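Local coordinates for protein succinate-semialdehyde dehydrogenase (NAD(P)(+)) (Marinobacter aquaeolei, PDB 3RH9) that probably oxidises succinate semialdehyde to succinate with a nicotinamide cofactor, as a member of the aldehyde dehydrogenase family, at residues D347-G358 against P372-C383; P331-K342 against E363-P371. All coordinates share one frame; numbering follows the deposited sequence.

Contact 1: residues D347-G358 against P372-C383; sequences DALDKGASLVAG and PTVVQGVDREMC
Ser-354 and Gln-376 form a hydrogen-bonded antiparallel pair at the edge of the mixed sheet of what is, by family, the catalytic domain of the aldehyde dehydrogenase fold; strand 354-357 is outermost in this chain and 373-376 its inner neighbour. Gln-376 N reaches Ser-354 O at 2.8 Å, in the carbonyl plane and on a lone pair, and the return bond runs from Ser-354 N to Gln-376 O. Beyond the non-hydrogen-bonded pair Leu-355/Val-375 the register slips by one residue: Val-356 and Ala-357 both face Val-374, a classic beta bulge. Val-374 O takes Ala-357 N at 3.2 Å and, more weakly, Val-356 N. In return, Val-374 N bonds to Ala-357 O at 2.7 Å. The bulge turns Val-356 toward the partner strand, and its CB packs against Val-374 CG1, the branch set anti to the backbone N (chi1 167°), at 3.6 Å; its CG2 rests beside Gln-376 CB.

Before the strand, helix 335-350 ends in a Schellman motif with Gly-352 as C-prime residue, and the chain swings Ala-353 CB over Val-375 and Val-378 CG2. Selenomethionine Met-382 lies along the helix end, its SE 4.1 Å from Ala-348 CA; its side chain and that of Lys-351 run antiparallel, Met-382 CG against Lys-351 CD. Asp-347 holds the start of helix 383-386, its OD2 accepting Cys-383 N at 2.8 Å. The donor stands 37° above the carboxylate plane.

Beyond these, strand 393-399 continues the sheet through backbone bonds to Thr-373, Val-375 and Val-378, and Ala-311 of helix 303-316 covers Val-356 and Ala-357. Thr-373 OG1 is hydrogen-bonded to Pro-371 O.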
loop_
_atom_site.group_PDB
_atom_site.type_symbol
_atom_site.label_atom_id
_atom_site.label_comp_id
_atom_site.label_asym_id
_atom_site.label_seq_id
_atom_site.Cartn_x
_atom_site.Cartn_y
_atom_site.Cartn_z
ATOM N N ASP A 347 1.057 -12.738 35.758
ATOM C CA ASP A 347 -0.076 -13.436 35.172
ATOM C C ASP A 347 0.309 -14.865 34.849
ATOM O O ASP A 347 -0.459 -15.790 35.086
ATOM C CB ASP A 347 -0.539 -12.734 33.909
ATOM C CG ASP A 347 -1.635 -13.489 33.195
ATOM O OD1 ASP A 347 -2.788 -13.503 33.686
ATOM O OD2 ASP A 347 -1.346 -14.058 32.123
ATOM N N ALA A 348 1.511 -15.038 34.312
ATOM C CA ALA A 348 2.000 -16.356 33.972
ATOM C C ALA A 348 2.084 -17.266 35.202
ATOM O O ALA A 348 1.674 -18.433 35.158
ATOM C CB ALA A 348 3.353 -16.251 33.300
ATOM N N LEU A 349 2.641 -16.737 36.287
ATOM C CA LEU A 349 2.821 -17.525 37.492
ATOM C C LEU A 349 1.484 -17.758 38.193
ATOM O O LEU A 349 1.265 -18.832 38.765
ATOM C CB LEU A 349 3.831 -16.873 38.442
ATOM C CG LEU A 349 5.264 -16.740 37.928
ATOM C CD1 LEU A 349 6.077 -15.921 38.902
ATOM C CD2 LEU A 349 5.907 -18.080 37.724
ATOM N N ASP A 350 0.593 -16.764 38.146
ATOM C CA ASP A 350 -0.723 -16.933 38.748
ATOM C C ASP A 350 -1.467 -18.068 38.076
ATOM O O ASP A 350 -2.302 -18.713 38.706
ATOM C CB ASP A 350 -1.565 -15.665 38.670
ATOM C CG ASP A 350 -1.040 -14.552 39.569
ATOM O OD1 ASP A 350 -0.120 -14.827 40.389
ATOM O OD2 ASP A 350 -1.558 -13.404 39.439
ATOM N N LYS A 351 -1.158 -18.330 36.809
ATOM C CA LYS A 351 -1.872 -19.358 36.074
ATOM C C LYS A 351 -1.100 -20.672 35.923
ATOM O O LYS A 351 -1.516 -21.562 35.178
ATOM C CB LYS A 351 -2.265 -18.846 34.699
ATOM C CG LYS A 351 -3.245 -17.699 34.678
ATOM C CD LYS A 351 -3.364 -17.223 33.249
ATOM C CE LYS A 351 -3.931 -15.816 33.127
ATOM N NZ LYS A 351 -5.393 -15.790 32.906
ATOM N N GLY A 352 0.027 -20.798 36.613
ATOM C CA GLY A 352 0.729 -22.069 36.652
ATOM C C GLY A 352 2.135 -22.129 36.091
ATOM O O GLY A 352 2.848 -23.094 36.309
ATOM N N ALA A 353 2.546 -21.102 35.361
ATOM C CA ALA A 353 3.846 -21.135 34.707
ATOM C C ALA A 353 4.943 -21.281 35.756
ATOM O O ALA A 353 4.808 -20.784 36.867
ATOM C CB ALA A 353 4.055 -19.871 33.873
ATOM N N SER A 354 6.021 -21.965 35.401
ATOM C CA SER A 354 7.130 -22.155 36.327
ATOM C C SER A 354 8.248 -21.152 36.099
ATOM O O SER A 354 8.570 -20.799 34.970
ATOM C CB SER A 354 7.692 -23.570 36.215
ATOM O OG SER A 354 6.863 -24.479 36.906
ATOM N N LEU A 355 8.851 -20.715 37.189
ATOM C CA LEU A 355 9.908 -19.740 37.128
ATOM C C LEU A 355 11.255 -20.436 36.997
ATOM O O LEU A 355 11.894 -20.752 37.992
ATOM C CB LEU A 355 9.883 -18.907 38.396
ATOM C CG LEU A 355 10.332 -17.472 38.181
ATOM C CD1 LEU A 355 10.886 -16.891 39.478
ATOM C CD2 LEU A 355 11.366 -17.446 37.080
ATOM N N VAL A 356 11.691 -20.658 35.762
ATOM C CA VAL A 356 12.972 -21.306 35.489
ATOM C C VAL A 356 14.163 -20.393 35.815
ATOM O O VAL A 356 15.187 -20.847 36.309
ATOM C CB VAL A 356 13.042 -21.786 34.013
ATOM C CG1 VAL A 356 14.396 -22.410 33.693
ATOM C CG2 VAL A 356 11.928 -22.787 33.739
ATOM N N ALA A 357 14.023 -19.100 35.561
ATOM C CA ALA A 357 15.120 -18.183 35.809
ATOM C C ALA A 357 14.619 -16.761 35.973
ATOM O O ALA A 357 13.682 -16.349 35.301
ATOM C CB ALA A 357 16.121 -18.263 34.681
ATOM N N GLY A 358 15.263 -16.006 36.855
ATOM C CA GLY A 358 14.849 -14.656 37.147
ATOM C C GLY A 358 14.192 -14.582 38.509
ATOM O O GLY A 358 14.237 -15.540 39.274
ATOM N N PRO A 372 16.665 -10.581 33.292
ATOM C CA PRO A 372 16.291 -11.575 32.298
ATOM C C PRO A 372 15.595 -12.736 32.982
ATOM O O PRO A 372 16.144 -13.273 33.928
ATOM C CB PRO A 372 17.642 -12.009 31.735
ATOM C CG PRO A 372 18.545 -10.867 32.010
ATOM C CD PRO A 372 18.115 -10.351 33.323
ATOM N N THR A 373 14.412 -13.104 32.501
ATOM C CA THR A 373 13.557 -14.081 33.159
ATOM C C THR A 373 13.064 -15.142 32.196
ATOM O O THR A 373 12.874 -14.878 31.008
ATOM C CB THR A 373 12.320 -13.406 33.750
ATOM O OG1 THR A 373 12.725 -12.356 34.632
ATOM C CG2 THR A 373 11.505 -14.401 34.519
ATOM N N VAL A 374 12.835 -16.343 32.717
ATOM C CA VAL A 374 12.395 -17.461 31.893
ATOM C C VAL A 374 11.279 -18.260 32.564
ATOM O O VAL A 374 11.486 -18.873 33.613
ATOM C CB VAL A 374 13.555 -18.432 31.626
ATOM C CG1 VAL A 374 13.020 -19.709 31.053
ATOM C CG2 VAL A 374 14.591 -17.811 30.700
ATOM N N VAL A 375 10.096 -18.275 31.967
ATOM C CA VAL A 375 9.030 -19.072 32.547
ATOM C C VAL A 375 8.640 -20.227 31.646
ATOM O O VAL A 375 8.637 -20.100 30.423
ATOM C CB VAL A 375 7.775 -18.237 32.908
ATOM C CG1 VAL A 375 8.116 -17.210 33.949
ATOM C CG2 VAL A 375 7.170 -17.589 31.663
ATOM N N GLN A 376 8.299 -21.352 32.264
ATOM C CA GLN A 376 7.855 -22.509 31.515
ATOM C C GLN A 376 6.418 -22.860 31.881
ATOM O O GLN A 376 5.945 -22.545 32.967
ATOM C CB GLN A 376 8.788 -23.693 31.756
ATOM C CG GLN A 376 8.731 -24.704 30.626
ATOM C CD GLN A 376 9.922 -25.654 30.589
ATOM O OE1 GLN A 376 10.899 -25.500 31.340
ATOM N NE2 GLN A 376 9.845 -26.649 29.702
ATOM N N GLY A 377 5.716 -23.485 30.952
ATOM C CA GLY A 377 4.346 -23.898 31.185
ATOM C C GLY A 377 3.307 -22.900 30.711
ATOM O O GLY A 377 2.234 -22.787 31.307
ATOM N N VAL A 378 3.617 -22.178 29.640
ATOM C CA VAL A 378 2.758 -21.096 29.179
ATOM C C VAL A 378 1.787 -21.527 28.085
ATOM O O VAL A 378 2.193 -22.195 27.137
ATOM C CB VAL A 378 3.606 -19.955 28.630
ATOM C CG1 VAL A 378 2.757 -19.031 27.764
ATOM C CG2 VAL A 378 4.257 -19.210 29.774
ATOM N N ASP A 379 0.516 -21.133 28.206
ATOM C CA ASP A 379 -0.485 -21.462 27.182
ATOM C C ASP A 379 -1.242 -20.242 26.678
ATOM O O ASP A 379 -1.035 -19.141 27.165
ATOM C CB ASP A 379 -1.466 -22.539 27.671
ATOM C CG ASP A 379 -2.342 -22.070 28.830
ATOM O OD1 ASP A 379 -3.515 -21.721 28.586
ATOM O OD2 ASP A 379 -1.863 -22.061 29.986
ATOM N N ARG A 380 -2.126 -20.443 25.710
ATOM C CA ARG A 380 -2.840 -19.336 25.080
ATOM C C ARG A 380 -3.686 -18.506 26.040
ATOM O O ARG A 380 -4.151 -17.430 25.672
ATOM C CB ARG A 380 -3.703 -19.829 23.910
ATOM C CG ARG A 380 -4.803 -20.828 24.305
ATOM C CD ARG A 380 -5.776 -21.050 23.161
ATOM N NE ARG A 380 -6.425 -19.790 22.795
ATOM C CZ ARG A 380 -6.848 -19.482 21.568
ATOM N NH1 ARG A 380 -6.695 -20.346 20.573
ATOM N NH2 ARG A 380 -7.416 -18.303 21.326
ATOM N N GLU A 381 -3.872 -18.991 27.265
ATOM C CA GLU A 381 -4.708 -18.301 28.262
ATOM C C GLU A 381 -3.954 -17.168 28.932
ATOM O O GLU A 381 -4.514 -16.408 29.719
ATOM C CB GLU A 381 -5.187 -19.258 29.374
ATOM C CG GLU A 381 -6.005 -20.489 28.925
ATOM C CD GLU A 381 -7.109 -20.171 27.916
ATOM O OE1 GLU A 381 -7.703 -19.062 27.990
ATOM O OE2 GLU A 381 -7.381 -21.040 27.047
HETATM N N MSE A 382 -2.670 -17.066 28.634
HETATM C CA MSE A 382 -1.840 -16.135 29.365
HETATM C C MSE A 382 -1.553 -14.864 28.595
HETATM O O MSE A 382 -1.308 -14.890 27.383
HETATM C CB MSE A 382 -0.565 -16.837 29.771
HETATM C CG MSE A 382 -0.878 -18.228 30.232
HETATM SE SE MSE A 382 0.570 -19.026 31.203
HETATM C CE MSE A 382 -0.387 -20.618 31.837
ATOM N N CYS A 383 -1.593 -13.755 29.323
ATOM C CA CYS A 383 -1.403 -12.431 28.756
ATOM C C CYS A 383 -0.207 -12.319 27.838
ATOM O O CYS A 383 -0.306 -11.748 26.746
ATOM C CB CYS A 383 -1.240 -11.422 29.876
ATOM S SG CYS A 383 -2.740 -11.249 30.751
#

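Contact 2: residues P331-K342 against E363-P371; sequences PLINKQGFDKVK and ELGDGLFFP
Leu-332 N donates to Leu-368 O at 3.0 Å in an almost straight bond (177°), met from above the carbonyl plane; it is the one hydrogen bond between these two segments. The rest is apolar and aromatic packing. Leu-368 lays CD1 against Asn-334 CA, and its CD2 sits 3.9 Å from Phe-338 CB, at the first turn of the helix whose N-cap, Asn-334, accepts Gly-337 N on OD1. Pro-331 packs alongside Phe-369, its CB over the ring face toward the rim in a CH-pi contact.

Phe-370 is turned inward with CG anti to its backbone N (chi1 -161°), which brings one ring face under Val-341 CG1, 3.6 Å from the ring centroid. Phe-338 meets that ring near its plane, CE2 to Phe-370 CD2 at 3.4 Å, the two planes inclined at 66°, while Gly-367 O stands over a face of the Phe-338 ring. Replacing Phe-370 by an alanine would probably open a gap beneath Val-341 and leave the Phe-338 ring less firmly fixed.

Away from the predicted active site, this packs the loop between strands 354-357 and 373-376 onto the opening turns of helix 335-350, with Pro-392, just before strand 393-399, against Leu-332 and Phe-370.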
loop_
_atom_site.group_PDB
_atom_site.type_symbol
_atom_site.label_atom_id
_atom_site.label_comp_id
_atom_site.label_asym_id
_atom_site.label_seq_id
_atom_site.Cartn_x
_atom_site.Cartn_y
_atom_site.Cartn_z
ATOM N N PRO A 331 18.074 -0.587 31.477
ATOM C CA PRO A 331 16.709 -0.541 31.996
ATOM C C PRO A 331 15.714 -0.599 30.847
ATOM O O PRO A 331 16.129 -0.525 29.683
ATOM C CB PRO A 331 16.628 0.834 32.663
ATOM C CG PRO A 331 17.971 1.489 32.457
ATOM C CD PRO A 331 18.668 0.751 31.368
ATOM N N LEU A 332 14.430 -0.758 31.169
ATOM C CA LEU A 332 13.342 -0.588 30.203
ATOM C C LEU A 332 13.049 0.903 30.090
ATOM O O LEU A 332 13.487 1.673 30.922
ATOM C CB LEU A 332 12.079 -1.313 30.666
ATOM C CG LEU A 332 12.150 -2.791 31.014
ATOM C CD1 LEU A 332 10.781 -3.258 31.449
ATOM C CD2 LEU A 332 12.627 -3.587 29.818
ATOM N N ILE A 333 12.292 1.306 29.081
ATOM C CA ILE A 333 12.174 2.715 28.731
ATOM C C ILE A 333 11.386 3.552 29.741
ATOM O O ILE A 333 11.698 4.720 29.962
ATOM C CB ILE A 333 11.538 2.876 27.326
ATOM C CG1 ILE A 333 11.728 4.296 26.790
ATOM C CG2 ILE A 333 10.058 2.470 27.350
ATOM C CD1 ILE A 333 13.130 4.574 26.254
ATOM N N ASN A 334 10.349 2.965 30.330
ATOM C CA ASN A 334 9.505 3.687 31.287
ATOM C C ASN A 334 8.630 2.817 32.167
ATOM O O ASN A 334 8.565 1.600 32.002
ATOM C CB ASN A 334 8.678 4.811 30.628
ATOM C CG ASN A 334 7.676 4.311 29.585
ATOM O OD1 ASN A 334 7.132 3.215 29.677
ATOM N ND2 ASN A 334 7.412 5.145 28.600
ATOM N N LYS A 335 7.969 3.464 33.118
ATOM C CA LYS A 335 7.193 2.758 34.124
ATOM C C LYS A 335 6.074 1.952 33.488
ATOM O O LYS A 335 5.802 0.835 33.902
ATOM C CB LYS A 335 6.629 3.724 35.168
ATOM C CG LYS A 335 6.065 2.996 36.365
ATOM C CD LYS A 335 5.833 3.922 37.549
ATOM C CE LYS A 335 5.353 3.125 38.782
ATOM N NZ LYS A 335 4.100 2.320 38.524
ATOM N N GLN A 336 5.433 2.508 32.471
ATOM C CA GLN A 336 4.344 1.793 31.831
ATOM C C GLN A 336 4.864 0.461 31.259
ATOM O O GLN A 336 4.258 -0.603 31.490
ATOM C CB GLN A 336 3.687 2.658 30.756
ATOM C CG GLN A 336 2.353 2.134 30.240
ATOM C CD GLN A 336 1.877 2.891 28.987
ATOM O OE1 GLN A 336 1.999 2.388 27.865
ATOM N NE2 GLN A 336 1.358 4.108 29.178
ATOM N N GLY A 337 5.996 0.526 30.549
ATOM C CA GLY A 337 6.636 -0.648 29.984
ATOM C C GLY A 337 7.062 -1.652 31.042
ATOM O O GLY A 337 6.801 -2.851 30.930
ATOM N N PHE A 338 7.714 -1.150 32.084
ATOM C CA PHE A 338 8.085 -1.967 33.226
ATOM C C PHE A 338 6.862 -2.655 33.855
ATOM O O PHE A 338 6.864 -3.856 34.084
ATOM C CB PHE A 338 8.824 -1.111 34.258
ATOM C CG PHE A 338 9.381 -1.898 35.392
ATOM C CD1 PHE A 338 8.749 -1.913 36.619
ATOM C CD2 PHE A 338 10.527 -2.654 35.230
ATOM C CE1 PHE A 338 9.261 -2.662 37.672
ATOM C CE2 PHE A 338 11.038 -3.400 36.274
ATOM C CZ PHE A 338 10.401 -3.403 37.494
ATOM N N ASP A 339 5.808 -1.901 34.129
ATOM C CA ASP A 339 4.640 -2.495 34.760
ATOM C C ASP A 339 4.039 -3.612 33.905
ATOM O O ASP A 339 3.572 -4.614 34.430
ATOM C CB ASP A 339 3.601 -1.424 35.114
ATOM C CG ASP A 339 4.069 -0.525 36.246
ATOM O OD1 ASP A 339 5.109 -0.837 36.849
ATOM O OD2 ASP A 339 3.416 0.500 36.535
ATOM N N LYS A 340 4.057 -3.443 32.588
ATOM C CA LYS A 340 3.538 -4.469 31.695
ATOM C C LYS A 340 4.371 -5.748 31.775
ATOM O O LYS A 340 3.825 -6.849 31.916
ATOM C CB LYS A 340 3.480 -3.958 30.256
ATOM C CG LYS A 340 2.809 -4.930 29.283
ATOM C CD LYS A 340 2.593 -4.324 27.910
ATOM C CE LYS A 340 1.646 -5.195 27.103
ATOM N NZ LYS A 340 1.154 -4.498 25.886
ATOM N N VAL A 341 5.690 -5.616 31.688
ATOM C CA VAL A 341 6.526 -6.800 31.807
ATOM C C VAL A 341 6.242 -7.469 33.147
ATOM O O VAL A 341 6.147 -8.699 33.228
ATOM C CB VAL A 341 8.032 -6.521 31.634
ATOM C CG1 VAL A 341 8.794 -7.827 31.611
ATOM C CG2 VAL A 341 8.281 -5.776 30.355
ATOM N N LYS A 342 6.067 -6.661 34.191
ATOM C CA LYS A 342 5.782 -7.206 35.508
ATOM C C LYS A 342 4.476 -7.982 35.497
ATOM O O LYS A 342 4.427 -9.131 35.929
ATOM C CB LYS A 342 5.725 -6.108 36.565
ATOM C CG LYS A 342 5.720 -6.663 37.985
ATOM C CD LYS A 342 6.265 -5.671 38.987
ATOM C CE LYS A 342 5.235 -4.634 39.370
ATOM N NZ LYS A 342 5.576 -4.067 40.711
ATOM N N GLU A 363 9.873 -9.183 44.152
ATOM C CA GLU A 363 11.282 -8.919 44.456
ATOM C C GLU A 363 11.892 -7.880 43.504
ATOM O O GLU A 363 13.035 -7.455 43.671
ATOM C CB GLU A 363 12.105 -10.220 44.406
ATOM C CG GLU A 363 11.722 -11.262 45.464
ATOM C CD GLU A 363 12.390 -12.618 45.233
ATOM O OE1 GLU A 363 13.313 -12.685 44.390
ATOM O OE2 GLU A 363 11.994 -13.620 45.888
ATOM N N LEU A 364 11.123 -7.478 42.502
ATOM C CA LEU A 364 11.626 -6.576 41.482
ATOM C C LEU A 364 11.969 -5.201 42.038
ATOM O O LEU A 364 11.160 -4.581 42.744
ATOM C CB LEU A 364 10.621 -6.452 40.340
ATOM C CG LEU A 364 10.816 -7.399 39.153
ATOM C CD1 LEU A 364 11.651 -8.608 39.508
ATOM C CD2 LEU A 364 9.463 -7.812 38.625
ATOM N N GLY A 365 13.168 -4.732 41.681
ATOM C CA GLY A 365 13.718 -3.462 42.135
ATOM C C GLY A 365 12.882 -2.216 41.888
ATOM O O GLY A 365 11.912 -2.215 41.124
ATOM N N ASP A 366 13.284 -1.136 42.548
ATOM C CA ASP A 366 12.573 0.135 42.473
ATOM C C ASP A 366 12.896 0.880 41.185
ATOM O O ASP A 366 12.417 1.996 40.973
ATOM C CB ASP A 366 13.027 1.016 43.623
ATOM C CG ASP A 366 14.519 1.295 43.562
ATOM O OD1 ASP A 366 15.308 0.351 43.815
ATOM O OD2 ASP A 366 14.893 2.447 43.230
ATOM N N GLY A 367 13.737 0.282 40.345
ATOM C CA GLY A 367 14.158 0.956 39.132
ATOM C C GLY A 367 13.294 0.602 37.941
ATOM O O GLY A 367 12.162 0.136 38.083
ATOM N N LEU A 368 13.827 0.840 36.753
ATOM C CA LEU A 368 13.213 0.330 35.550
ATOM C C LEU A 368 13.992 -0.901 35.127
ATOM O O LEU A 368 13.797 -1.423 34.023
ATOM C CB LEU A 368 13.234 1.386 34.455
ATOM C CG LEU A 368 12.330 2.569 34.795
ATOM C CD1 LEU A 368 12.283 3.592 33.676
ATOM C CD2 LEU A 368 10.948 2.042 35.105
ATOM N N PHE A 369 14.874 -1.368 36.012
ATOM C CA PHE A 369 15.698 -2.539 35.706
ATOM C C PHE A 369 14.926 -3.839 35.895
ATOM O O PHE A 369 14.469 -4.170 36.993
ATOM C CB PHE A 369 16.995 -2.559 36.522
ATOM C CG PHE A 369 17.827 -1.324 36.365
ATOM C CD1 PHE A 369 18.750 -1.223 35.343
ATOM C CD2 PHE A 369 17.687 -0.262 37.252
ATOM C CE1 PHE A 369 19.528 -0.066 35.193
ATOM C CE2 PHE A 369 18.456 0.886 37.123
ATOM C CZ PHE A 369 19.378 0.989 36.084
ATOM N N PHE A 370 14.775 -4.576 34.807
ATOM C CA PHE A 370 14.075 -5.837 34.856
ATOM C C PHE A 370 15.007 -6.947 34.404
ATOM O O PHE A 370 15.528 -6.922 33.295
ATOM C CB PHE A 370 12.837 -5.772 33.977
ATOM C CG PHE A 370 11.819 -6.817 34.296
ATOM C CD1 PHE A 370 12.074 -8.150 34.033
ATOM C CD2 PHE A 370 10.599 -6.464 34.855
ATOM C CE1 PHE A 370 11.138 -9.109 34.327
ATOM C CE2 PHE A 370 9.659 -7.424 35.146
ATOM C CZ PHE A 370 9.930 -8.750 34.885
ATOM N N PRO A 371 15.216 -7.933 35.278
ATOM C CA PRO A 371 16.164 -9.036 35.113
ATOM C C PRO A 371 15.718 -10.039 34.055
ATOM O O PRO A 371 14.538 -10.339 33.945
ATOM C CB PRO A 371 16.135 -9.723 36.482
ATOM C CG PRO A 371 15.368 -8.808 37.384
ATOM C CD PRO A 371 14.444 -8.061 36.518
#

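From the N terminus, the chain enters contact 2 at 331-342, runs down helix 335-350 into 347-358 of contact 1, loops back through 363-371 to complete contact 2, and passes straight into 372-383 to complete contact 1. The two closures therefore cross rather than nest. Contact 1 closes the shorter loop, with 13 residues between its segments; contact 2 spans 20, including the helix's later turns and strand 354-357. Helix 335-350 serves both, its beginning in contact 2 and its end in contact 1, and their centres lie about 17 Å apart. Together they tie both ends of this helix to the chain leading into and out of strand 373-376, which contact 1 also pairs with edge strand 354-357.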